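Oligopeptide-binding protein appA (Bacillus subtilis, PDB 1XOC) binds oligopeptides outside the cell membrane and delivers them to an ABC permease that supports sporulation and genetic competence in Bacillus subtilis. Local coordinates at residues D42-D47 / V217-I222; T59-N64 / D509-E514; P489-A494 / Y502-K507. All coordinates share one frame; numbering follows the deposited sequence.

Contact 1 of 3, residues D42-D47 / V217-I222. With ZN (zinc ion), chain O.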
loop_
_atom_site.group_PDB
_atom_site.type_symbol
_atom_site.label_atom_id
_atom_site.label_comp_id
_atom_site.label_asym_id
_atom_site.label_seq_id
_atom_site.Cartn_x
_atom_site.Cartn_y
_atom_site.Cartn_z
ATOM N N ASP A 42 2.584 5.534 0.780
ATOM C CA ASP A 42 3.089 4.437 1.625
ATOM C C ASP A 42 2.184 4.138 2.805
ATOM O O ASP A 42 1.508 5.029 3.333
ATOM C CB ASP A 42 4.533 4.702 2.077
ATOM C CG ASP A 42 4.635 5.741 3.158
ATOM O OD1 ASP A 42 4.833 5.336 4.326
ATOM O OD2 ASP A 42 4.483 6.946 2.868
ATOM N N ASP A 43 2.184 2.899 3.253
ATOM C CA ASP A 43 1.269 2.479 4.290
ATOM C C ASP A 43 1.511 3.105 5.662
ATOM O O ASP A 43 0.602 3.289 6.438
ATOM C CB ASP A 43 1.300 0.982 4.439
ATOM C CG ASP A 43 -0.074 0.423 4.719
ATOM O OD1 ASP A 43 -1.046 0.801 4.005
ATOM O OD2 ASP A 43 -0.188 -0.382 5.666
ATOM N N ALA A 44 2.741 3.462 5.971
ATOM C CA ALA A 44 3.019 4.069 7.261
ATOM C C ALA A 44 2.343 5.434 7.349
ATOM O O ALA A 44 1.739 5.795 8.371
ATOM C CB ALA A 44 4.519 4.187 7.462
ATOM N N SER A 45 2.481 6.235 6.295
ATOM C CA SER A 45 1.759 7.516 6.200
ATOM C C SER A 45 0.272 7.276 6.295
ATOM O O SER A 45 -0.411 7.954 7.040
ATOM C CB SER A 45 2.140 8.273 4.922
ATOM O OG SER A 45 3.568 8.535 4.842
ATOM N N THR A 46 -0.202 6.295 5.577
ATOM C CA THR A 46 -1.632 6.046 5.535
ATOM C C THR A 46 -2.166 5.633 6.929
ATOM O O THR A 46 -3.283 5.998 7.322
ATOM C CB THR A 46 -1.993 5.023 4.450
ATOM O OG1 THR A 46 -1.590 5.528 3.172
ATOM C CG2 THR A 46 -3.486 4.765 4.360
ATOM N N ASP A 47 -1.393 4.855 7.680
ATOM C CA ASP A 47 -1.794 4.484 9.047
ATOM C C ASP A 47 -2.098 5.718 9.906
ATOM O O ASP A 47 -3.089 5.726 10.672
ATOM C CB ASP A 47 -0.703 3.687 9.773
ATOM C CG ASP A 47 -0.605 2.237 9.337
ATOM O OD1 ASP A 47 -1.583 1.655 8.782
ATOM O OD2 ASP A 47 0.484 1.691 9.646
ATOM N N VAL A 217 -2.360 6.982 21.339
ATOM C CA VAL A 217 -1.739 6.003 20.469
ATOM C C VAL A 217 -0.378 6.531 20.046
ATOM O O VAL A 217 -0.264 7.637 19.552
ATOM C CB VAL A 217 -2.576 5.761 19.216
ATOM C CG1 VAL A 217 -1.870 4.806 18.283
ATOM C CG2 VAL A 217 -3.912 5.230 19.578
ATOM N N THR A 218 0.646 5.722 20.257
ATOM C CA THR A 218 1.994 6.080 19.879
ATOM C C THR A 218 2.477 5.129 18.792
ATOM O O THR A 218 2.375 3.934 18.934
ATOM C CB THR A 218 2.913 5.968 21.104
ATOM O OG1 THR A 218 2.480 6.873 22.118
ATOM C CG2 THR A 218 4.304 6.411 20.766
ATOM N N TYR A 219 2.982 5.688 17.705
ATOM C CA TYR A 219 3.480 4.915 16.581
ATOM C C TYR A 219 4.988 4.992 16.685
ATOM O O TYR A 219 5.571 5.990 16.358
ATOM C CB TYR A 219 3.009 5.557 15.274
ATOM C CG TYR A 219 3.016 4.722 14.006
ATOM C CD1 TYR A 219 4.006 4.869 13.065
ATOM C CD2 TYR A 219 1.985 3.854 13.723
ATOM C CE1 TYR A 219 3.994 4.154 11.907
ATOM C CE2 TYR A 219 1.970 3.136 12.563
ATOM C CZ TYR A 219 2.968 3.288 11.654
ATOM O OH TYR A 219 2.967 2.577 10.483
ATOM N N LYS A 220 5.583 3.915 17.164
ATOM C CA LYS A 220 6.979 3.919 17.539
ATOM C C LYS A 220 7.811 3.311 16.431
ATOM O O LYS A 220 7.600 2.182 16.052
ATOM C CB LYS A 220 7.181 3.153 18.840
ATOM C CG LYS A 220 8.581 3.301 19.411
ATOM C CD LYS A 220 8.712 2.641 20.759
ATOM C CE LYS A 220 10.110 2.848 21.318
ATOM N NZ LYS A 220 10.254 2.155 22.603
ATOM N N VAL A 221 8.758 4.083 15.922
ATOM C CA VAL A 221 9.537 3.653 14.786
ATOM C C VAL A 221 10.736 2.830 15.228
ATOM O O VAL A 221 11.605 3.313 15.938
ATOM C CB VAL A 221 10.009 4.844 13.952
ATOM C CG1 VAL A 221 10.691 4.363 12.723
ATOM C CG2 VAL A 221 8.840 5.721 13.585
ATOM N N ILE A 222 10.758 1.578 14.801
ATOM C CA ILE A 222 11.803 0.653 15.163
ATOM C C ILE A 222 12.243 -0.090 13.900
ATOM O O ILE A 222 11.713 -1.147 13.607
ATOM C CB ILE A 222 11.315 -0.357 16.235
ATOM C CG1 ILE A 222 10.618 0.366 17.405
ATOM C CG2 ILE A 222 12.479 -1.211 16.736
ATOM C CD1 ILE A 222 9.953 -0.590 18.352
HETATM ZN ZN ZN O . 0.445 -0.596 9.295
HETATM O O HOH W 1 1.562 -0.294 7.421
HETATM O O HOH W 2 1.446 -2.468 10.480
HETATM O O HOH W 3 0.745 -0.645 11.642
#

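Contact 2 of 3, residues T59-N64 / D509-E514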
loop_
_atom_site.group_PDB
_atom_site.type_symbol
_atom_site.label_atom_id
_atom_site.label_comp_id
_atom_site.label_asym_id
_atom_site.label_seq_id
_atom_site.Cartn_x
_atom_site.Cartn_y
_atom_site.Cartn_z
ATOM N N THR A 59 -14.126 1.316 4.166
ATOM C CA THR A 59 -14.281 -0.072 3.777
ATOM C C THR A 59 -14.029 -0.937 5.000
ATOM O O THR A 59 -12.979 -0.812 5.674
ATOM C CB THR A 59 -13.395 -0.440 2.568
ATOM O OG1 THR A 59 -13.857 0.288 1.420
ATOM C CG2 THR A 59 -13.415 -1.895 2.263
ATOM N N ASP A 60 -15.019 -1.763 5.333
ATOM C CA ASP A 60 -14.974 -2.516 6.565
ATOM C C ASP A 60 -14.184 -3.816 6.436
ATOM O O ASP A 60 -13.584 -4.100 5.384
ATOM C CB ASP A 60 -16.378 -2.707 7.133
ATOM C CG ASP A 60 -17.173 -3.719 6.398
ATOM O OD1 ASP A 60 -16.616 -4.403 5.518
ATOM O OD2 ASP A 60 -18.393 -3.887 6.706
ATOM N N GLU A 61 -14.124 -4.564 7.534
ATOM C CA GLU A 61 -13.307 -5.784 7.579
ATOM C C GLU A 61 -13.761 -6.899 6.637
ATOM O O GLU A 61 -12.995 -7.825 6.354
ATOM C CB GLU A 61 -13.186 -6.308 9.011
ATOM C CG GLU A 61 -14.428 -6.959 9.575
ATOM C CD GLU A 61 -15.512 -5.985 10.037
ATOM O OE1 GLU A 61 -16.535 -6.484 10.545
ATOM O OE2 GLU A 61 -15.364 -4.743 9.923
ATOM N N LYS A 62 -14.996 -6.801 6.134
ATOM C CA LYS A 62 -15.503 -7.698 5.083
ATOM C C LYS A 62 -15.340 -7.108 3.670
ATOM O O LYS A 62 -15.740 -7.711 2.680
ATOM C CB LYS A 62 -16.959 -8.057 5.349
ATOM C CG LYS A 62 -17.208 -8.535 6.770
ATOM C CD LYS A 62 -18.484 -9.348 6.861
ATOM C CE LYS A 62 -18.282 -10.821 6.419
ATOM N NZ LYS A 62 -19.565 -11.615 6.229
ATOM N N LEU A 63 -14.703 -5.948 3.588
ATOM C CA LEU A 63 -14.395 -5.260 2.350
ATOM C C LEU A 63 -15.650 -4.683 1.679
ATOM O O LEU A 63 -15.748 -4.567 0.445
ATOM C CB LEU A 63 -13.538 -6.129 1.417
ATOM C CG LEU A 63 -12.279 -6.685 2.132
ATOM C CD1 LEU A 63 -11.488 -7.564 1.188
ATOM C CD2 LEU A 63 -11.398 -5.598 2.759
ATOM N N ASN A 64 -16.603 -4.294 2.530
ATOM C CA ASN A 64 -17.793 -3.581 2.092
ATOM C C ASN A 64 -17.649 -2.096 2.353
ATOM O O ASN A 64 -17.108 -1.697 3.381
ATOM C CB ASN A 64 -19.024 -4.115 2.822
ATOM C CG ASN A 64 -19.291 -5.564 2.516
ATOM O OD1 ASN A 64 -19.217 -5.981 1.371
ATOM N ND2 ASN A 64 -19.563 -6.339 3.542
ATOM N N ASP A 509 -4.291 -2.098 9.569
ATOM C CA ASP A 509 -3.884 -2.759 10.820
ATOM C C ASP A 509 -4.534 -2.148 12.041
ATOM O O ASP A 509 -4.798 -2.838 13.008
ATOM C CB ASP A 509 -2.347 -2.734 11.005
ATOM C CG ASP A 509 -1.654 -3.742 10.150
ATOM O OD1 ASP A 509 -2.345 -4.471 9.373
ATOM O OD2 ASP A 509 -0.407 -3.840 10.273
ATOM N N LEU A 510 -4.776 -0.853 11.963
ATOM C CA LEU A 510 -5.365 -0.100 13.072
ATOM C C LEU A 510 -6.820 0.257 12.771
ATOM O O LEU A 510 -7.354 1.217 13.300
ATOM C CB LEU A 510 -4.535 1.147 13.357
ATOM C CG LEU A 510 -3.028 0.886 13.590
ATOM C CD1 LEU A 510 -2.242 2.167 13.879
ATOM C CD2 LEU A 510 -2.826 -0.114 14.732
ATOM N N TYR A 511 -7.502 -0.578 11.989
ATOM C CA TYR A 511 -8.886 -0.318 11.657
ATOM C C TYR A 511 -9.721 -0.102 12.920
ATOM O O TYR A 511 -9.740 -0.948 13.789
ATOM C CB TYR A 511 -9.475 -1.471 10.852
ATOM C CG TYR A 511 -10.960 -1.319 10.502
ATOM C CD1 TYR A 511 -11.383 -0.363 9.589
ATOM C CD2 TYR A 511 -11.913 -2.117 11.090
ATOM C CE1 TYR A 511 -12.747 -0.231 9.263
ATOM C CE2 TYR A 511 -13.253 -1.968 10.785
ATOM C CZ TYR A 511 -13.645 -1.004 9.876
ATOM O OH TYR A 511 -14.972 -0.817 9.553
ATOM N N ASN A 512 -10.450 1.005 12.964
ATOM C CA ASN A 512 -11.409 1.295 14.049
ATOM C C ASN A 512 -10.791 1.248 15.453
ATOM O O ASN A 512 -11.451 0.913 16.445
ATOM C CB ASN A 512 -12.655 0.439 13.928
ATOM C CG ASN A 512 -13.707 1.081 13.060
ATOM O OD1 ASN A 512 -13.446 2.064 12.338
ATOM N ND2 ASN A 512 -14.900 0.520 13.090
ATOM N N ILE A 513 -9.529 1.650 15.518
ATOM C CA ILE A 513 -8.774 1.766 16.780
ATOM C C ILE A 513 -9.506 2.629 17.819
ATOM O O ILE A 513 -9.380 2.379 19.030
ATOM C CB ILE A 513 -7.299 2.225 16.525
ATOM C CG1 ILE A 513 -6.518 2.229 17.850
ATOM C CG2 ILE A 513 -7.219 3.552 15.766
ATOM C CD1 ILE A 513 -5.026 2.253 17.647
ATOM N N GLU A 514 -10.314 3.580 17.351
ATOM C CA GLU A 514 -11.159 4.376 18.268
ATOM C C GLU A 514 -12.198 3.565 19.028
ATOM O O GLU A 514 -12.779 4.061 20.001
ATOM C CB GLU A 514 -11.825 5.526 17.508
ATOM C CG GLU A 514 -12.686 5.114 16.335
ATOM C CD GLU A 514 -11.945 4.957 14.979
ATOM O OE1 GLU A 514 -10.705 4.709 14.888
ATOM O OE2 GLU A 514 -12.649 5.098 13.968
HETATM O O HOH W 4 -16.755 -2.309 10.760
#

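Contact 3 of 3, residues P489-A494 / Y502-K507. With ZN (zinc ion), chain E.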
loop_
_atom_site.group_PDB
_atom_site.type_symbol
_atom_site.label_atom_id
_atom_site.label_comp_id
_atom_site.label_asym_id
_atom_site.label_seq_id
_atom_site.Cartn_x
_atom_site.Cartn_y
_atom_site.Cartn_z
ATOM N N PRO A 489 1.447 -12.606 1.933
ATOM C CA PRO A 489 1.804 -12.730 3.334
ATOM C C PRO A 489 0.642 -12.815 4.285
ATOM O O PRO A 489 -0.458 -12.336 3.969
ATOM C CB PRO A 489 2.491 -11.417 3.609
ATOM C CG PRO A 489 1.889 -10.473 2.694
ATOM C CD PRO A 489 1.583 -11.218 1.464
ATOM N N ASN A 490 0.893 -13.374 5.467
ATOM C CA ASN A 490 -0.093 -13.358 6.553
ATOM C C ASN A 490 0.337 -12.331 7.604
ATOM O O ASN A 490 1.522 -12.125 7.832
ATOM C CB ASN A 490 -0.157 -14.724 7.217
ATOM C CG ASN A 490 -0.603 -15.804 6.255
ATOM O OD1 ASN A 490 -1.668 -15.652 5.647
ATOM N ND2 ASN A 490 0.151 -16.901 6.133
ATOM N N ASN A 491 -0.641 -11.702 8.226
ATOM C CA ASN A 491 -0.398 -10.856 9.378
ATOM C C ASN A 491 -0.527 -11.673 10.663
ATOM O O ASN A 491 -1.421 -12.537 10.784
ATOM C CB ASN A 491 -1.407 -9.740 9.439
ATOM C CG ASN A 491 -1.220 -8.704 8.380
ATOM O OD1 ASN A 491 -0.101 -8.362 8.029
ATOM N ND2 ASN A 491 -2.324 -8.181 7.865
ATOM N N HIS A 492 0.331 -11.377 11.633
ATOM C CA HIS A 492 0.302 -11.973 12.963
ATOM C C HIS A 492 0.292 -10.849 13.980
ATOM O O HIS A 492 1.357 -10.376 14.421
ATOM C CB HIS A 492 1.526 -12.868 13.169
ATOM C CG HIS A 492 1.631 -13.965 12.156
ATOM N ND1 HIS A 492 2.228 -13.786 10.935
ATOM C CD2 HIS A 492 1.189 -15.251 12.171
ATOM C CE1 HIS A 492 2.182 -14.905 10.239
ATOM N NE2 HIS A 492 1.552 -15.805 10.960
ATOM N N MET A 493 -0.898 -10.384 14.320
ATOM C CA MET A 493 -1.029 -9.165 15.103
ATOM C C MET A 493 -1.046 -9.469 16.595
ATOM O O MET A 493 -2.023 -10.031 17.120
ATOM C CB MET A 493 -2.281 -8.392 14.690
ATOM C CG MET A 493 -2.408 -8.219 13.186
ATOM S SD MET A 493 -0.976 -7.408 12.467
ATOM C CE MET A 493 -0.959 -5.894 13.402
ATOM N N ALA A 494 0.049 -9.108 17.267
ATOM C CA ALA A 494 0.153 -9.210 18.721
ATOM C C ALA A 494 -0.432 -7.971 19.377
ATOM O O ALA A 494 -0.180 -6.872 18.934
ATOM C CB ALA A 494 1.578 -9.367 19.121
ATOM N N TYR A 502 -11.601 -5.191 19.158
ATOM C CA TYR A 502 -10.752 -5.369 17.981
ATOM C C TYR A 502 -11.420 -6.304 16.940
ATOM O O TYR A 502 -11.983 -7.333 17.293
ATOM C CB TYR A 502 -9.359 -5.881 18.399
ATOM C CG TYR A 502 -8.488 -6.284 17.215
ATOM C CD1 TYR A 502 -8.545 -7.577 16.697
ATOM C CD2 TYR A 502 -7.631 -5.379 16.615
ATOM C CE1 TYR A 502 -7.766 -7.944 15.599
ATOM C CE2 TYR A 502 -6.841 -5.732 15.546
ATOM C CZ TYR A 502 -6.914 -7.030 15.034
ATOM O OH TYR A 502 -6.132 -7.390 13.953
ATOM N N LYS A 503 -11.351 -5.922 15.668
ATOM C CA LYS A 503 -11.758 -6.770 14.552
ATOM C C LYS A 503 -10.608 -6.766 13.552
ATOM O O LYS A 503 -10.034 -5.696 13.264
ATOM C CB LYS A 503 -12.997 -6.195 13.871
ATOM C CG LYS A 503 -14.264 -6.225 14.711
ATOM C CD LYS A 503 -15.397 -5.438 14.005
ATOM C CE LYS A 503 -16.712 -5.466 14.764
ATOM N NZ LYS A 503 -17.845 -5.025 13.861
ATOM N N TYR A 504 -10.267 -7.961 13.074
ATOM C CA TYR A 504 -9.194 -8.097 12.100
ATOM C C TYR A 504 -9.631 -7.516 10.750
ATOM O O TYR A 504 -10.647 -7.915 10.197
ATOM C CB TYR A 504 -8.760 -9.552 11.919
ATOM C CG TYR A 504 -7.696 -9.654 10.840
ATOM C CD1 TYR A 504 -6.378 -9.336 11.115
ATOM C CD2 TYR A 504 -8.018 -10.006 9.539
ATOM C CE1 TYR A 504 -5.408 -9.379 10.124
ATOM C CE2 TYR A 504 -7.040 -10.048 8.535
ATOM C CZ TYR A 504 -5.750 -9.730 8.847
ATOM O OH TYR A 504 -4.786 -9.769 7.878
ATOM N N HIS A 505 -8.828 -6.594 10.240
ATOM C CA HIS A 505 -8.996 -5.988 8.929
ATOM C C HIS A 505 -7.756 -6.310 8.093
ATOM O O HIS A 505 -6.609 -6.051 8.544
ATOM C CB HIS A 505 -9.201 -4.489 9.071
ATOM C CG HIS A 505 -9.734 -3.804 7.841
ATOM N ND1 HIS A 505 -9.015 -3.669 6.672
ATOM C CD2 HIS A 505 -10.912 -3.175 7.630
ATOM C CE1 HIS A 505 -9.748 -3.008 5.784
ATOM N NE2 HIS A 505 -10.918 -2.717 6.340
ATOM N N PRO A 506 -7.928 -6.849 6.880
ATOM C CA PRO A 506 -6.761 -7.333 6.125
ATOM C C PRO A 506 -5.871 -6.263 5.482
ATOM O O PRO A 506 -4.740 -6.591 5.040
ATOM C CB PRO A 506 -7.399 -8.243 5.078
ATOM C CG PRO A 506 -8.714 -7.623 4.833
ATOM C CD PRO A 506 -9.192 -7.202 6.190
ATOM N N LYS A 507 -6.352 -5.023 5.469
ATOM C CA LYS A 507 -5.638 -3.899 4.898
ATOM C C LYS A 507 -5.220 -2.827 5.911
ATOM O O LYS A 507 -4.073 -2.309 5.868
ATOM C CB LYS A 507 -6.477 -3.275 3.778
ATOM C CG LYS A 507 -5.717 -2.125 3.088
ATOM C CD LYS A 507 -6.475 -1.510 1.925
ATOM C CE LYS A 507 -5.764 -0.245 1.404
ATOM N NZ LYS A 507 -4.530 -0.571 0.672
HETATM ZN ZN ZN E . 1.083 -17.718 10.454
#

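Contact 1 of 3, residues D42-D47 / V217-I222
The first turn of helix 43-52 meets strand 216-221, an inner strand of a mixed four-stranded sheet, where Tyr219 and Asp47 join beside a bound zinc. Tyr219 OH donates to Asp47 OD2 at 2.8 Å, using the anti lone pair of that oxygen, the one turned away from OD1. The ring reaches this point because CG stands anti to the backbone N (chi1 -161°); the Tyr219 and Asp47 side chains cross at about a right angle, with ring and carboxylate planes 66° apart. Asp47 OD2 lies near the ring plane at its edge. The same oxygen binds the zinc at 2.3 Å, and three waters complete the ligands found; one of them donates to Asp43 OD2. Beside the bond, Ala44 CA comes to 3.6 Å from Tyr219 OH. The helix start is capped by Asp42, whose OD1 accepts from Ser45 N at 3.2 Å from above the carboxylate plane, while Ser45 OG donates to OD2. At this same helix start the backbone of Asp43 hydrogen-bonds to the bound peptide. Arg508 forms salt bridges with Asp43 and with Asp47 OD1, so the buried Asp47 carboxylate is gripped through both oxygens, and metal, phenol and guanidinium together probably steady its negative charge.

Contact 2 of 3, residues T59-N64 / D509-E514
Tyr511 points its phenol at the turn 59-64, and from that segment the ring end is met by three consecutive residues. Its CG lies anti to the backbone N (chi1 177°), which carries the ring out from the loop 509-514 toward Asp60. There the hydroxyl lies against the aspartate backbone and the base of its side chain, with Asp60 CB 3.4 Å from Tyr511 OH. On one flank Tyr511 CE1 approaches the carbonyl oxygen Thr59 O at 3.6 Å; on the other, Tyr511 CE2 lies 3.6 Å from Glu61 OE2. The Glu61 side chain, bent at chi2, crosses the tyrosine at about a right angle, its carboxylate turned 49° from the ring plane. Water 4, at the ring edge and in its plane, joins the two side chains: it donates to Glu61 OE2 at 2.9 Å and is hydrogen-bonded to Tyr511 OH at 2.6 Å. Asn512 CG covers part of one ring face near the rim, and His505 meets the ring with planes at about 40°.

The Asp60 carboxylate turns back into its own type I turn. OD1 takes Lys62 N, an Asx turn, and Asn64 N at 3.0 Å from Asp60 OD1, the two donors coming from opposite faces of the carboxylate plane. The turn is therefore braced from within, while its link to Tyr511 rests on van der Waals contact and one shared water, a join that leaves the tyrosine hydroxyl dependent on solvent for its polar tie to Glu61.

Contact 3 of 3, residues P489-A494 / Y502-K507
Asn491 has CG anti to its carbonyl carbon and Tyr504 has CG anti to the backbone N (chi1 177°), and these two settings bring an amide and a phenol together between strand 483-496 and the loop after strand 499-500. Asn491 ND2 donates to Tyr504 OH at 2.9 Å with an N-H...O angle of 146°, the hydroxyl sitting somewhat out of the amide plane. The side chains cross at about a right angle, amide and ring planes 58° apart, and ND2 comes in at the ring edge. Asn491 CB adds a contact to Tyr504 OH at 3.7 Å. Tyr504 OH also hydrogen-bonds to the backbone oxygen of Leu262, so the phenol ties strand 256-262 to Asn491 as well.

Two residues along, Met493 is bent at chi2 and chi3. Its CG approaches the edge of the Tyr504 ring, 4.4 Å from CE1, and lies 3.9 Å from Tyr502 OH, with Tyr502 crossing it at about a right angle. Replacing Tyr504 by an alanine would probably leave the Asn491 amide and the Leu262 carbonyl without their shared hydroxyl and open a gap beside Met493.

His492, between Asn491 and Met493, turns to the other side of the strand, where NE2 binds a zinc at 2.0 Å together with Asp304. Asn491 OD1 makes a weak hydrogen bond to an aromatic side chain of the bound peptide; from the loop, Lys507 NZ hydrogen-bonds to the peptide backbone. Alternating sides in this way are characteristic of a β-strand, here with Asn491 facing the loop and the peptide, and His492 facing the zinc.

Contacts 1 and 3 are buried, whereas contact 2 is only partly so and bridges its two side chains by a water. Each pairs a tyrosine with a polar group, but differently: a carboxylate that also holds zinc in contact 1, a carboxylate reached through water in contact 2, a neutral amide in contact 3. Contacts 2 and 3 both draw on the chain between strands 499-500 and 517-518, and they meet where His505 NE2 lies 2.9 Å from Thr59 O, a probable hydrogen bond. Contact 1 touches contact 2 through apolar packing, Val217 CG2 lying 3.7 Å from Ile513 CD1. Residues of all three lie within reach of the bound peptide.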